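Spike protein P1 (Pseudoalteromonas phage pm2, PDB 2VVE) is the receptor-binding spike at the fivefold vertices of the virion, its C-terminal part recognising the host and its N-terminal part joining the capsid vertex. Local coordinates at residues A97-L108 with R203-L211. Sequence-based numbering, arbitrary orientation.
Sequences AKYAQNEGRTAL and RVFPVETEL
Leu211 sets its methyl CD1 almost squarely over the centre of the Tyr99 ring, 3.6 Å from the centroid and 6° off the normal, a CH-pi contact in which the two side chains cross at about a right angle. At the ring's edge, in its plane, lies Glu210 O, 3.3 Å from Tyr99 CE1. The phenol OH goes on to hydrogen-bond His221. Beside the ring, a single bridge joins the backbones: Glu208 N donates to Lys98 O (3.1 Å), and Ala100 N donates to Glu208 O (3.0 Å). Glu208 turns its carboxylate away from residues 97-108, the chain bending at chi2 (53°), and OE2 uses its anti lone pair to accept Glu210 N at 3.0 Å; OE2 also pairs with the backbone N of Lys154, and OE1 with the hydroxyl of Thr229.

One residue earlier on strand 200-208, Val207 CG1 meets Ala100 CB at 3.8 Å. Helix 105-110 then lies against Phe205: Leu108 CB sits over one ring face, offset toward the rim, while Arg105 CG reaches the edge at CZ (3.8 Å). The guanidinium groups of Arg105 and Arg203 come close because both form salt bridges to Glu109 through NH1.

The contact thus ties the loop and short helix to strand 200-208, pairing apolar packing on two aromatic rings with a buried carboxylate that fixes the backbone just after the strand, at Glu210 N, and links it to strands 151-160 and 229-236.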
loop_
_atom_site.group_PDB
_atom_site.type_symbol
_atom_site.label_atom_id
_atom_site.label_comp_id
_atom_site.label_asym_id
_atom_site.label_seq_id
_atom_site.Cartn_x
_atom_site.Cartn_y
_atom_site.Cartn_z
ATOM N N ALA A 97 27.210 -16.545 -24.692
ATOM C CA ALA A 97 25.923 -16.046 -25.175
ATOM C C ALA A 97 25.362 -17.011 -26.221
ATOM O O ALA A 97 26.122 -17.679 -26.926
ATOM C CB ALA A 97 26.093 -14.673 -25.783
ATOM N N LYS A 98 24.038 -17.068 -26.336
ATOM C CA LYS A 98 23.417 -17.944 -27.339
ATOM C C LYS A 98 23.309 -17.333 -28.735
ATOM O O LYS A 98 23.183 -16.108 -28.890
ATOM C CB LYS A 98 22.055 -18.460 -26.858
ATOM C CG LYS A 98 22.187 -19.297 -25.586
ATOM C CD LYS A 98 20.873 -19.685 -24.959
ATOM C CE LYS A 98 21.157 -20.622 -23.791
ATOM N NZ LYS A 98 19.942 -21.157 -23.120
ATOM N N TYR A 99 23.385 -18.196 -29.753
ATOM C CA TYR A 99 22.966 -17.820 -31.094
ATOM C C TYR A 99 21.473 -17.503 -31.101
ATOM O O TYR A 99 20.655 -18.309 -30.636
ATOM C CB TYR A 99 23.201 -18.953 -32.094
ATOM C CG TYR A 99 24.632 -19.401 -32.281
ATOM C CD1 TYR A 99 25.527 -18.638 -33.030
ATOM C CD2 TYR A 99 25.076 -20.618 -31.759
ATOM C CE1 TYR A 99 26.844 -19.069 -33.239
ATOM C CE2 TYR A 99 26.389 -21.058 -31.956
ATOM C CZ TYR A 99 27.265 -20.282 -32.697
ATOM O OH TYR A 99 28.557 -20.690 -32.900
ATOM N N ALA A 100 21.106 -16.357 -31.665
ATOM C CA ALA A 100 19.677 -16.034 -31.789
ATOM C C ALA A 100 19.337 -15.228 -33.031
ATOM O O ALA A 100 19.964 -14.195 -33.310
ATOM C CB ALA A 100 19.170 -15.313 -30.533
ATOM N N GLN A 101 18.325 -15.706 -33.754
ATOM C CA GLN A 101 17.674 -14.931 -34.801
ATOM C C GLN A 101 16.613 -14.068 -34.145
ATOM O O GLN A 101 16.238 -14.300 -33.001
ATOM C CB GLN A 101 17.020 -15.839 -35.842
ATOM C CG GLN A 101 17.996 -16.759 -36.523
ATOM C CD GLN A 101 17.380 -17.555 -37.642
ATOM O OE1 GLN A 101 17.552 -17.219 -38.804
ATOM N NE2 GLN A 101 16.664 -18.616 -37.299
ATOM N N ASN A 102 16.133 -13.068 -34.867
ATOM C CA ASN A 102 15.155 -12.174 -34.286
ATOM C C ASN A 102 13.759 -12.793 -34.339
ATOM O O ASN A 102 12.970 -12.531 -35.257
ATOM C CB ASN A 102 15.221 -10.777 -34.909
ATOM C CG ASN A 102 14.381 -9.774 -34.141
ATOM O OD1 ASN A 102 13.681 -10.138 -33.176
ATOM N ND2 ASN A 102 14.435 -8.514 -34.556
ATOM N N GLU A 103 13.483 -13.622 -33.330
ATOM C CA GLU A 103 12.281 -14.453 -33.264
ATOM C C GLU A 103 11.234 -13.836 -32.331
ATOM O O GLU A 103 10.135 -14.392 -32.119
ATOM C CB GLU A 103 12.664 -15.857 -32.777
ATOM C CG GLU A 103 13.637 -16.601 -33.700
ATOM C CD GLU A 103 12.949 -17.371 -34.810
ATOM O OE1 GLU A 103 11.850 -16.963 -35.249
ATOM O OE2 GLU A 103 13.519 -18.391 -35.250
ATOM N N GLY A 104 11.581 -12.680 -31.775
ATOM C CA GLY A 104 10.694 -11.985 -30.860
ATOM C C GLY A 104 10.943 -12.346 -29.411
ATOM O O GLY A 104 11.583 -13.355 -29.110
ATOM N N ARG A 105 10.414 -11.516 -28.521
ATOM C CA ARG A 105 10.681 -11.628 -27.085
ATOM C C ARG A 105 10.272 -12.985 -26.490
ATOM O O ARG A 105 11.057 -13.629 -25.780
ATOM C CB ARG A 105 9.972 -10.497 -26.345
ATOM C CG ARG A 105 10.292 -10.467 -24.873
ATOM C CD ARG A 105 9.301 -9.572 -24.099
ATOM N NE ARG A 105 7.916 -10.026 -24.200
ATOM C CZ ARG A 105 7.384 -11.044 -23.521
ATOM N NH1 ARG A 105 8.109 -11.758 -22.672
ATOM N NH2 ARG A 105 6.109 -11.354 -23.697
ATOM N N THR A 106 9.037 -13.404 -26.762
ATOM C CA THR A 106 8.517 -14.656 -26.209
ATOM C C THR A 106 9.425 -15.844 -26.563
ATOM O O THR A 106 9.751 -16.661 -25.699
ATOM C CB THR A 106 7.063 -14.903 -26.657
ATOM O OG1 THR A 106 6.252 -13.830 -26.170
ATOM C CG2 THR A 106 6.531 -16.225 -26.107
ATOM N N ALA A 107 9.866 -15.904 -27.814
ATOM C CA ALA A 107 10.657 -17.044 -28.301
ATOM C C ALA A 107 12.031 -17.087 -27.622
ATOM O O ALA A 107 12.521 -18.156 -27.250
ATOM C CB ALA A 107 10.796 -16.983 -29.811
ATOM N N LEU A 108 12.628 -15.920 -27.421
ATOM C CA LEU A 108 13.959 -15.850 -26.816
ATOM C C LEU A 108 13.897 -16.269 -25.342
ATOM O O LEU A 108 14.752 -17.033 -24.865
ATOM C CB LEU A 108 14.590 -14.464 -27.008
ATOM C CG LEU A 108 15.538 -14.406 -28.222
ATOM C CD1 LEU A 108 14.844 -14.722 -29.574
ATOM C CD2 LEU A 108 16.309 -13.077 -28.307
ATOM N N ARG A 203 13.218 -4.465 -22.512
ATOM C CA ARG A 203 13.966 -5.700 -22.251
ATOM C C ARG A 203 15.039 -5.884 -23.320
ATOM O O ARG A 203 14.780 -5.683 -24.519
ATOM C CB ARG A 203 13.028 -6.905 -22.216
ATOM C CG ARG A 203 13.682 -8.229 -21.833
ATOM C CD ARG A 203 12.653 -9.153 -21.187
ATOM N NE ARG A 203 12.261 -8.642 -19.862
ATOM C CZ ARG A 203 11.316 -9.172 -19.090
ATOM N NH1 ARG A 203 10.642 -10.232 -19.504
ATOM N NH2 ARG A 203 11.047 -8.636 -17.897
ATOM N N VAL A 204 16.236 -6.262 -22.865
ATOM C CA VAL A 204 17.427 -6.372 -23.720
ATOM C C VAL A 204 18.018 -7.782 -23.678
ATOM O O VAL A 204 18.336 -8.290 -22.600
ATOM C CB VAL A 204 18.533 -5.354 -23.292
ATOM C CG1 VAL A 204 19.727 -5.417 -24.255
ATOM C CG2 VAL A 204 17.974 -3.935 -23.193
ATOM N N PHE A 205 18.169 -8.397 -24.856
ATOM C CA PHE A 205 18.796 -9.721 -25.003
ATOM C C PHE A 205 20.169 -9.583 -25.697
ATOM O O PHE A 205 20.239 -9.317 -26.911
ATOM C CB PHE A 205 17.919 -10.671 -25.841
ATOM C CG PHE A 205 16.541 -10.917 -25.286
ATOM C CD1 PHE A 205 16.273 -12.082 -24.568
ATOM C CD2 PHE A 205 15.501 -10.016 -25.521
ATOM C CE1 PHE A 205 14.995 -12.334 -24.067
ATOM C CE2 PHE A 205 14.214 -10.264 -25.019
ATOM C CZ PHE A 205 13.968 -11.416 -24.287
ATOM N N PRO A 206 21.265 -9.736 -24.939
ATOM C CA PRO A 206 22.582 -9.799 -25.580
ATOM C C PRO A 206 22.764 -11.144 -26.290
ATOM O O PRO A 206 22.685 -12.207 -25.656
ATOM C CB PRO A 206 23.563 -9.640 -24.399
ATOM C CG PRO A 206 22.727 -9.148 -23.241
ATOM C CD PRO A 206 21.377 -9.781 -23.468
ATOM N N VAL A 207 22.991 -11.094 -27.602
ATOM C CA VAL A 207 23.043 -12.309 -28.422
ATOM C C VAL A 207 24.167 -12.321 -29.441
ATOM O O VAL A 207 24.722 -11.262 -29.791
ATOM C CB VAL A 207 21.709 -12.528 -29.208
ATOM C CG1 VAL A 207 20.519 -12.578 -28.263
ATOM C CG2 VAL A 207 21.516 -11.451 -30.280
ATOM N N GLU A 208 24.490 -13.524 -29.931
ATOM C CA GLU A 208 25.308 -13.675 -31.138
ATOM C C GLU A 208 24.363 -13.864 -32.345
ATOM O O GLU A 208 23.525 -14.768 -32.330
ATOM C CB GLU A 208 26.253 -14.877 -30.989
ATOM C CG GLU A 208 27.100 -15.158 -32.247
ATOM C CD GLU A 208 27.860 -13.923 -32.743
ATOM O OE1 GLU A 208 28.757 -13.419 -32.012
ATOM O OE2 GLU A 208 27.560 -13.458 -33.867
ATOM N N THR A 209 24.500 -13.027 -33.378
ATOM C CA THR A 209 23.563 -13.054 -34.522
ATOM C C THR A 209 24.050 -13.905 -35.692
ATOM O O THR A 209 23.289 -14.194 -36.623
ATOM C CB THR A 209 23.229 -11.635 -35.072
ATOM O OG1 THR A 209 24.412 -11.026 -35.605
ATOM C CG2 THR A 209 22.616 -10.747 -34.001
ATOM N N GLU A 210 25.329 -14.268 -35.662
ATOM C CA GLU A 210 25.954 -14.939 -36.793
ATOM C C GLU A 210 26.204 -16.389 -36.417
ATOM O O GLU A 210 26.923 -16.673 -35.457
ATOM C CB GLU A 210 27.261 -14.228 -37.181
ATOM C CG GLU A 210 27.997 -14.819 -38.380
ATOM C CD GLU A 210 27.310 -14.544 -39.702
ATOM O OE1 GLU A 210 26.781 -13.425 -39.890
ATOM O OE2 GLU A 210 27.311 -15.451 -40.561
ATOM N N LEU A 211 25.572 -17.299 -37.159
ATOM C CA LEU A 211 25.808 -18.724 -36.998
ATOM C C LEU A 211 26.704 -19.160 -38.163
ATOM O O LEU A 211 26.239 -19.312 -39.295
ATOM C CB LEU A 211 24.476 -19.496 -36.960
ATOM C CG LEU A 211 24.499 -21.032 -36.853
ATOM C CD1 LEU A 211 25.245 -21.505 -35.609
ATOM C CD2 LEU A 211 23.087 -21.585 -36.863
#